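Local coordinates for F5/8 type C domain protein (Bacteroides ovatus, PDB 4ZRX) that probably hydrolyses alpha-L-fucosyl linkages in glycans, as a putative alpha-L-fucosidase that also carries an F5/8 type C domain, at residues 386-391 with 426-431; 156-161 with 196-201. One frame throughout, in Å; residues are numbered along the deposited sequence. Where two conformers were deposited one is given.

How the interactions relate
Interaction 2 comes first along the chain and closes before interaction 1 opens. It joins the N-terminal end of helix 158-174 to the loop between strand 181-184 and helix 201-211, on the periphery of the TIM-barrel region. Interaction 1 pairs strands 388-393 and 427-431 in the beta-sandwich that follows the barrel, and some of its side chains lean on helix 308-316. The two centres are about 46 Å apart, the nearest atoms about 28 Å, on opposite sides of the centre of the chain. They share no sheet or helix: one ties a surface loop to a helix start in the probable catalytic region, the other is buried where the sandwich meets the barrel.

Interaction 1 (386-391 with 426-431); sequences INLVML and KRMLRF. With EDO (1,2-ethanediol), chain F.
The ring of Phe-431 lies over the backbone of Asn-387 at one end of an antiparallel strand pair. A chi1 of 48° puts CG between the backbone N and the carbonyl carbon, and the ring beyond it lies against 386-389. CG and CD2 pass near the carbonyl O of Asn-387, while CD1 lies near the CA of the same residue. Further out, Phe-431 CE1 comes within 3.5 Å of Ile-386 O, and CE2 of Phe-431 meets Val-389 CG2 at 3.6 Å, the methyl lying at the ring edge, in plane. At the tip, Phe-431 CZ is 3.7 Å from Leu-388 N. Asn-387 CA makes a CH-pi contact over the ring face, 3.9 Å from the Phe-431 centroid.

Phe-431 N donates to Asn-387 O at 3.0 Å, the donor above the carbonyl plane, 41° out of it. Val-389 with Leu-429 and Leu-391 with Arg-427 are hydrogen-bonded pairs. On the face carrying Leu-388 and Arg-430, Met-390 CG meets Met-428 CG at 3.7 Å, the two side chains crossing obliquely, and Leu-388 CD1 reaches Arg-430 CG at 3.9 Å. Arg-430 goes on to a salt bridge with Asp-313, and Lys-426 to one with Glu-43 and a weak bond to a bound ethanediol.

Asn-387 and Leu-388 both oppose Tyr-458, forming a classic beta bulge. Leu-391, Arg-427 and Leu-429 touch strand 401-410, whereas Leu-388, Met-428 and Arg-430 touch helix 308-316. This is an edge-strand pairing of a two-sheet antiparallel beta-sandwich, one sheet packed on its partner and on the barrel.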
loop_
_atom_site.group_PDB
_atom_site.type_symbol
_atom_site.label_atom_id
_atom_site.label_comp_id
_atom_site.label_asym_id
_atom_site.label_seq_id
_atom_site.Cartn_x
_atom_site.Cartn_y
_atom_site.Cartn_z
ATOM N N ILE A 386 18.202 14.992 -12.492
ATOM C CA ILE A 386 16.909 14.459 -12.228
ATOM C C ILE A 386 16.929 12.952 -12.283
ATOM O O ILE A 386 17.695 12.355 -13.001
ATOM C CB ILE A 386 15.857 15.020 -13.232
ATOM C CG1 ILE A 386 16.213 14.784 -14.686
ATOM C CG2 ILE A 386 15.713 16.515 -13.005
ATOM C CD1 ILE A 386 15.057 14.998 -15.621
ATOM N N ASN A 387 16.031 12.337 -11.522
ATOM C CA ASN A 387 15.787 10.908 -11.568
ATOM C C ASN A 387 14.340 10.498 -11.373
ATOM O O ASN A 387 14.055 9.290 -11.088
ATOM C CB ASN A 387 16.699 10.200 -10.559
ATOM C CG ASN A 387 16.446 10.637 -9.135
ATOM O OD1 ASN A 387 15.480 11.309 -8.829
ATOM N ND2 ASN A 387 17.306 10.201 -8.240
ATOM N N LEU A 388 13.432 11.484 -11.532
ATOM C CA LEU A 388 12.021 11.339 -11.306
ATOM C C LEU A 388 11.290 12.309 -12.186
ATOM O O LEU A 388 11.580 13.508 -12.176
ATOM C CB LEU A 388 11.659 11.572 -9.813
ATOM C CG LEU A 388 10.227 11.708 -9.371
ATOM C CD1 LEU A 388 9.467 10.525 -9.701
ATOM C CD2 LEU A 388 10.179 12.034 -7.864
ATOM N N VAL A 389 10.362 11.780 -12.942
ATOM C CA VAL A 389 9.451 12.590 -13.785
ATOM C C VAL A 389 8.035 12.265 -13.395
ATOM O O VAL A 389 7.689 11.091 -13.178
ATOM C CB VAL A 389 9.735 12.369 -15.260
ATOM C CG1 VAL A 389 8.692 13.002 -16.191
ATOM C CG2 VAL A 389 11.086 12.878 -15.589
HETATM N N MSE A 390 7.222 13.308 -13.361
HETATM C CA MSE A 390 5.809 13.223 -13.056
HETATM C C MSE A 390 5.000 13.793 -14.218
HETATM O O MSE A 390 5.343 14.873 -14.750
HETATM C CB MSE A 390 5.528 13.996 -11.756
HETATM C CG MSE A 390 4.107 13.874 -11.310
HETATM SE SE MSE A 390 3.187 15.451 -11.651
HETATM C CE MSE A 390 3.649 16.465 -10.218
ATOM N N LEU A 391 3.950 13.090 -14.602
ATOM C CA LEU A 391 3.063 13.489 -15.659
ATOM C C LEU A 391 1.619 13.477 -15.166
ATOM O O LEU A 391 1.260 12.596 -14.337
ATOM C CB LEU A 391 3.196 12.544 -16.843
ATOM C CG LEU A 391 4.653 12.266 -17.234
ATOM C CD1 LEU A 391 4.672 11.085 -18.086
ATOM C CD2 LEU A 391 5.214 13.433 -17.974
ATOM N N LYS A 426 -2.144 10.999 -12.386
ATOM C CA LYS A 426 -0.733 11.192 -12.068
ATOM C C LYS A 426 0.000 9.905 -12.309
ATOM O O LYS A 426 -0.425 8.858 -11.862
ATOM C CB LYS A 426 -0.560 11.652 -10.655
ATOM C CG LYS A 426 0.829 12.019 -10.239
ATOM C CD LYS A 426 0.881 12.763 -8.923
ATOM C CE LYS A 426 0.413 14.158 -9.109
ATOM N NZ LYS A 426 0.596 15.039 -7.888
ATOM N N ARG A 427 1.152 10.013 -12.974
ATOM C CA ARG A 427 2.046 8.896 -13.209
ATOM C C ARG A 427 3.467 9.401 -12.986
ATOM O O ARG A 427 3.836 10.501 -13.487
ATOM C CB ARG A 427 1.909 8.407 -14.622
ATOM C CG ARG A 427 2.889 7.284 -15.048
ATOM C CD ARG A 427 2.728 6.022 -14.241
ATOM N NE ARG A 427 3.245 4.842 -14.956
ATOM C CZ ARG A 427 4.408 4.235 -14.733
ATOM N NH1 ARG A 427 5.237 4.540 -13.750
ATOM N NH2 ARG A 427 4.695 3.176 -15.475
HETATM N N MSE A 428 4.226 8.652 -12.199
HETATM C CA MSE A 428 5.614 8.992 -11.943
HETATM C C MSE A 428 6.532 7.881 -12.415
HETATM O O MSE A 428 6.206 6.692 -12.304
HETATM C CB MSE A 428 5.874 9.337 -10.502
HETATM C CG MSE A 428 5.085 10.534 -10.115
HETATM SE SE MSE A 428 5.396 11.375 -8.389
HETATM C CE MSE A 428 4.235 10.315 -7.320
ATOM N N LEU A 429 7.665 8.302 -12.952
ATOM C CA LEU A 429 8.705 7.412 -13.487
ATOM C C LEU A 429 10.009 7.715 -12.821
ATOM O O LEU A 429 10.408 8.889 -12.728
ATOM C CB LEU A 429 8.860 7.644 -14.983
ATOM C CG LEU A 429 7.743 7.148 -15.876
ATOM C CD1 LEU A 429 7.995 7.703 -17.273
ATOM C CD2 LEU A 429 7.686 5.614 -15.830
ATOM N N ARG A 430 10.681 6.686 -12.335
ATOM C CA ARG A 430 11.960 6.800 -11.738
ATOM C C ARG A 430 13.013 6.131 -12.639
ATOM O O ARG A 430 12.758 5.112 -13.302
ATOM C CB ARG A 430 11.970 6.195 -10.336
ATOM C CG ARG A 430 11.171 7.030 -9.346
ATOM C CD ARG A 430 11.322 6.590 -7.915
ATOM N NE ARG A 430 10.745 5.265 -7.667
ATOM C CZ ARG A 430 10.890 4.592 -6.520
ATOM N NH1 ARG A 430 11.656 5.071 -5.532
ATOM N NH2 ARG A 430 10.290 3.433 -6.341
ATOM N N PHE A 431 14.232 6.640 -12.572
ATOM C CA PHE A 431 15.300 6.170 -13.453
ATOM C C PHE A 431 16.636 6.609 -12.904
ATOM O O PHE A 431 16.687 7.470 -12.045
ATOM C CB PHE A 431 15.124 6.724 -14.881
ATOM C CG PHE A 431 14.850 8.188 -14.940
ATOM C CD1 PHE A 431 15.858 9.084 -15.031
ATOM C CD2 PHE A 431 13.531 8.652 -14.935
ATOM C CE1 PHE A 431 15.589 10.440 -15.090
ATOM C CE2 PHE A 431 13.262 10.035 -14.999
ATOM C CZ PHE A 431 14.287 10.916 -15.038
HETATM C C1 EDO F . 2.674 15.280 -4.777
HETATM O O1 EDO F . 1.317 15.774 -4.870
HETATM C C2 EDO F . 3.055 14.198 -5.812
HETATM O O2 EDO F . 3.395 14.840 -7.052
#

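Interaction 2 (156-161 with 196-201); sequences GDSPRY and KQVYDW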
loop_
_atom_site.group_PDB
_atom_site.type_symbol
_atom_site.label_atom_id
_atom_site.label_comp_id
_atom_site.label_asym_id
_atom_site.label_seq_id
_atom_site.Cartn_x
_atom_site.Cartn_y
_atom_site.Cartn_z
ATOM N N GLY A 156 -28.290 -11.204 8.312
ATOM C CA GLY A 156 -28.715 -12.338 7.523
ATOM C C GLY A 156 -30.239 -12.484 7.474
ATOM O O GLY A 156 -30.733 -13.278 6.717
ATOM N N ASP A 157 -30.973 -11.725 8.290
ATOM C CA ASP A 157 -32.432 -11.488 8.102
ATOM C C ASP A 157 -32.446 -10.208 7.274
ATOM O O ASP A 157 -32.551 -9.110 7.823
ATOM C CB ASP A 157 -33.119 -11.308 9.497
ATOM C CG ASP A 157 -34.608 -10.915 9.430
ATOM O OD1 ASP A 157 -35.116 -10.654 8.315
ATOM O OD2 ASP A 157 -35.263 -10.843 10.525
ATOM N N SER A 158 -32.360 -10.343 5.961
ATOM C CA SER A 158 -31.894 -9.225 5.121
ATOM C C SER A 158 -32.566 -7.857 5.336
ATOM O O SER A 158 -31.864 -6.863 5.515
ATOM C CB SER A 158 -31.837 -9.605 3.640
ATOM O OG SER A 158 -30.933 -10.681 3.425
ATOM N N PRO A 159 -33.925 -7.779 5.316
ATOM C CA PRO A 159 -34.517 -6.433 5.451
ATOM C C PRO A 159 -34.310 -5.813 6.800
ATOM O O PRO A 159 -34.193 -4.594 6.907
ATOM C CB PRO A 159 -36.044 -6.670 5.209
ATOM C CG PRO A 159 -36.103 -7.954 4.466
ATOM C CD PRO A 159 -34.962 -8.789 5.002
ATOM N N ARG A 160 -34.265 -6.633 7.827
ATOM C CA ARG A 160 -34.100 -6.144 9.179
ATOM C C ARG A 160 -32.663 -5.603 9.334
ATOM O O ARG A 160 -32.426 -4.522 9.884
ATOM C CB ARG A 160 -34.315 -7.281 10.145
ATOM C CG ARG A 160 -34.504 -6.812 11.546
ATOM C CD ARG A 160 -35.243 -7.838 12.390
ATOM N NE ARG A 160 -35.387 -7.338 13.763
ATOM C CZ ARG A 160 -35.890 -8.038 14.777
ATOM N NH1 ARG A 160 -36.292 -9.292 14.615
ATOM N NH2 ARG A 160 -35.990 -7.475 15.977
ATOM N N TYR A 161 -31.721 -6.364 8.825
ATOM C CA TYR A 161 -30.318 -5.867 8.869
ATOM C C TYR A 161 -30.101 -4.651 7.986
ATOM O O TYR A 161 -29.353 -3.763 8.350
ATOM C CB TYR A 161 -29.287 -6.930 8.544
ATOM C CG TYR A 161 -27.863 -6.378 8.726
ATOM C CD1 TYR A 161 -27.292 -6.273 9.973
ATOM C CD2 TYR A 161 -27.134 -5.959 7.638
ATOM C CE1 TYR A 161 -26.014 -5.767 10.139
ATOM C CE2 TYR A 161 -25.849 -5.444 7.791
ATOM C CZ TYR A 161 -25.293 -5.365 9.023
ATOM O OH TYR A 161 -24.020 -4.846 9.163
ATOM N N LYS A 196 -26.631 -15.329 5.262
ATOM C CA LYS A 196 -26.679 -14.839 3.892
ATOM C C LYS A 196 -27.414 -13.516 3.776
ATOM O O LYS A 196 -28.622 -13.465 3.575
ATOM C CB LYS A 196 -27.325 -15.863 2.985
ATOM C CG LYS A 196 -26.458 -17.047 2.677
ATOM C CD LYS A 196 -27.143 -17.862 1.570
ATOM C CE LYS A 196 -26.410 -19.142 1.239
ATOM N NZ LYS A 196 -27.345 -20.148 0.646
ATOM N N GLN A 197 -26.667 -12.428 3.824
ATOM C CA GLN A 197 -27.258 -11.112 3.798
ATOM C C GLN A 197 -27.347 -10.630 2.371
ATOM O O GLN A 197 -26.366 -10.696 1.650
ATOM C CB GLN A 197 -26.370 -10.164 4.614
ATOM C CG GLN A 197 -26.837 -8.732 4.667
ATOM C CD GLN A 197 -28.196 -8.532 5.325
ATOM O OE1 GLN A 197 -28.573 -9.269 6.252
ATOM N NE2 GLN A 197 -28.933 -7.523 4.859
ATOM N N VAL A 198 -28.497 -10.097 1.979
ATOM C CA VAL A 198 -28.647 -9.442 0.680
ATOM C C VAL A 198 -28.745 -7.985 1.018
ATOM O O VAL A 198 -29.748 -7.516 1.573
ATOM C CB VAL A 198 -29.898 -9.950 -0.101
ATOM C CG1 VAL A 198 -30.053 -9.224 -1.410
ATOM C CG2 VAL A 198 -29.784 -11.474 -0.313
ATOM N N TYR A 199 -27.667 -7.266 0.723
ATOM C CA TYR A 199 -27.576 -5.873 1.086
ATOM C C TYR A 199 -28.381 -4.967 0.152
ATOM O O TYR A 199 -28.334 -5.140 -1.062
ATOM C CB TYR A 199 -26.135 -5.455 0.998
ATOM C CG TYR A 199 -25.212 -6.192 1.922
ATOM C CD1 TYR A 199 -25.117 -5.823 3.249
ATOM C CD2 TYR A 199 -24.422 -7.239 1.467
ATOM C CE1 TYR A 199 -24.254 -6.478 4.108
ATOM C CE2 TYR A 199 -23.515 -7.897 2.330
ATOM C CZ TYR A 199 -23.446 -7.472 3.664
ATOM O OH TYR A 199 -22.588 -8.085 4.530
ATOM N N ASP A 200 -29.020 -3.940 0.710
ATOM C CA ASP A 200 -29.696 -2.913 -0.093
ATOM C C ASP A 200 -28.728 -1.765 -0.330
ATOM O O ASP A 200 -28.850 -0.671 0.215
ATOM C CB ASP A 200 -30.972 -2.422 0.606
ATOM C CG ASP A 200 -31.877 -1.617 -0.324
ATOM O OD1 ASP A 200 -31.439 -1.149 -1.391
ATOM O OD2 ASP A 200 -33.045 -1.441 0.063
ATOM N N TRP A 201 -27.753 -2.045 -1.171
ATOM C CA TRP A 201 -26.693 -1.087 -1.503
ATOM C C TRP A 201 -27.232 0.199 -2.068
ATOM O O TRP A 201 -26.726 1.284 -1.784
ATOM C CB TRP A 201 -25.739 -1.705 -2.533
ATOM C CG TRP A 201 -24.965 -2.873 -2.073
ATOM C CD1 TRP A 201 -24.996 -4.083 -2.615
ATOM C CD2 TRP A 201 -24.003 -2.946 -0.988
ATOM N NE1 TRP A 201 -24.184 -4.952 -1.937
ATOM C CE2 TRP A 201 -23.537 -4.279 -0.948
ATOM C CE3 TRP A 201 -23.511 -2.040 -0.078
ATOM C CZ2 TRP A 201 -22.588 -4.726 -0.039
ATOM C CZ3 TRP A 201 -22.546 -2.489 0.853
ATOM C CH2 TRP A 201 -22.130 -3.814 0.872
#
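Gln-197 and Ser-158 join a connecting loop to the first turn of helix 158-174 on the outside of the TIM-barrel region. The close-fitting part is built round the Gln-197 carboxamide, which serves two backbone groups at once. A bend in the chain (chi2 62°) sets CD beside Tyr-161, 3.6 Å from its CD2; ring and amide planes are 61° apart. OE1 of Gln-197 receives the N-H of Gly-156 at 2.8 Å, in the carbonyl plane. On the other branch, Gln-197 NE2 donates to Ser-158 O at 3.1 Å, using a lone pair of that carbonyl, and is also weakly bonded to Asn-162. These bonds fix the rotation of the amide. A leucine in place of Gln-197 would probably leave Gly-156 N without its acceptor and take from Ser-158 O the bond of the amide N-H, weakening the hold of the loop on the helix start.

Alongside, Val-198 N donates to Ser-158 OG over 2.9 Å in a fairly straight bond, N-H...O 163°. Toward solvent the contact thins out: the isopropyl group of Val-198 is exposed and meets only the Ser-158 hydroxyl, while the Lys-196 side chain is mobile and its amine extends clear of 156-161. The buried Tyr-161 has its hydroxyl bonded to Lys-97; the Tyr-199 hydroxyl bonds to Tyr-155. Between Tyr-161 and Tyr-199 there is a looser touch, Tyr-161 CE2 to Tyr-199 CE1 at 4.1 Å. The Tyr-199 ring itself is bracketed near its rim: Gln-197 CG stands 3.5 Å above one face and Trp-201 CH2 lies 4.0 Å from the plane on the opposite face.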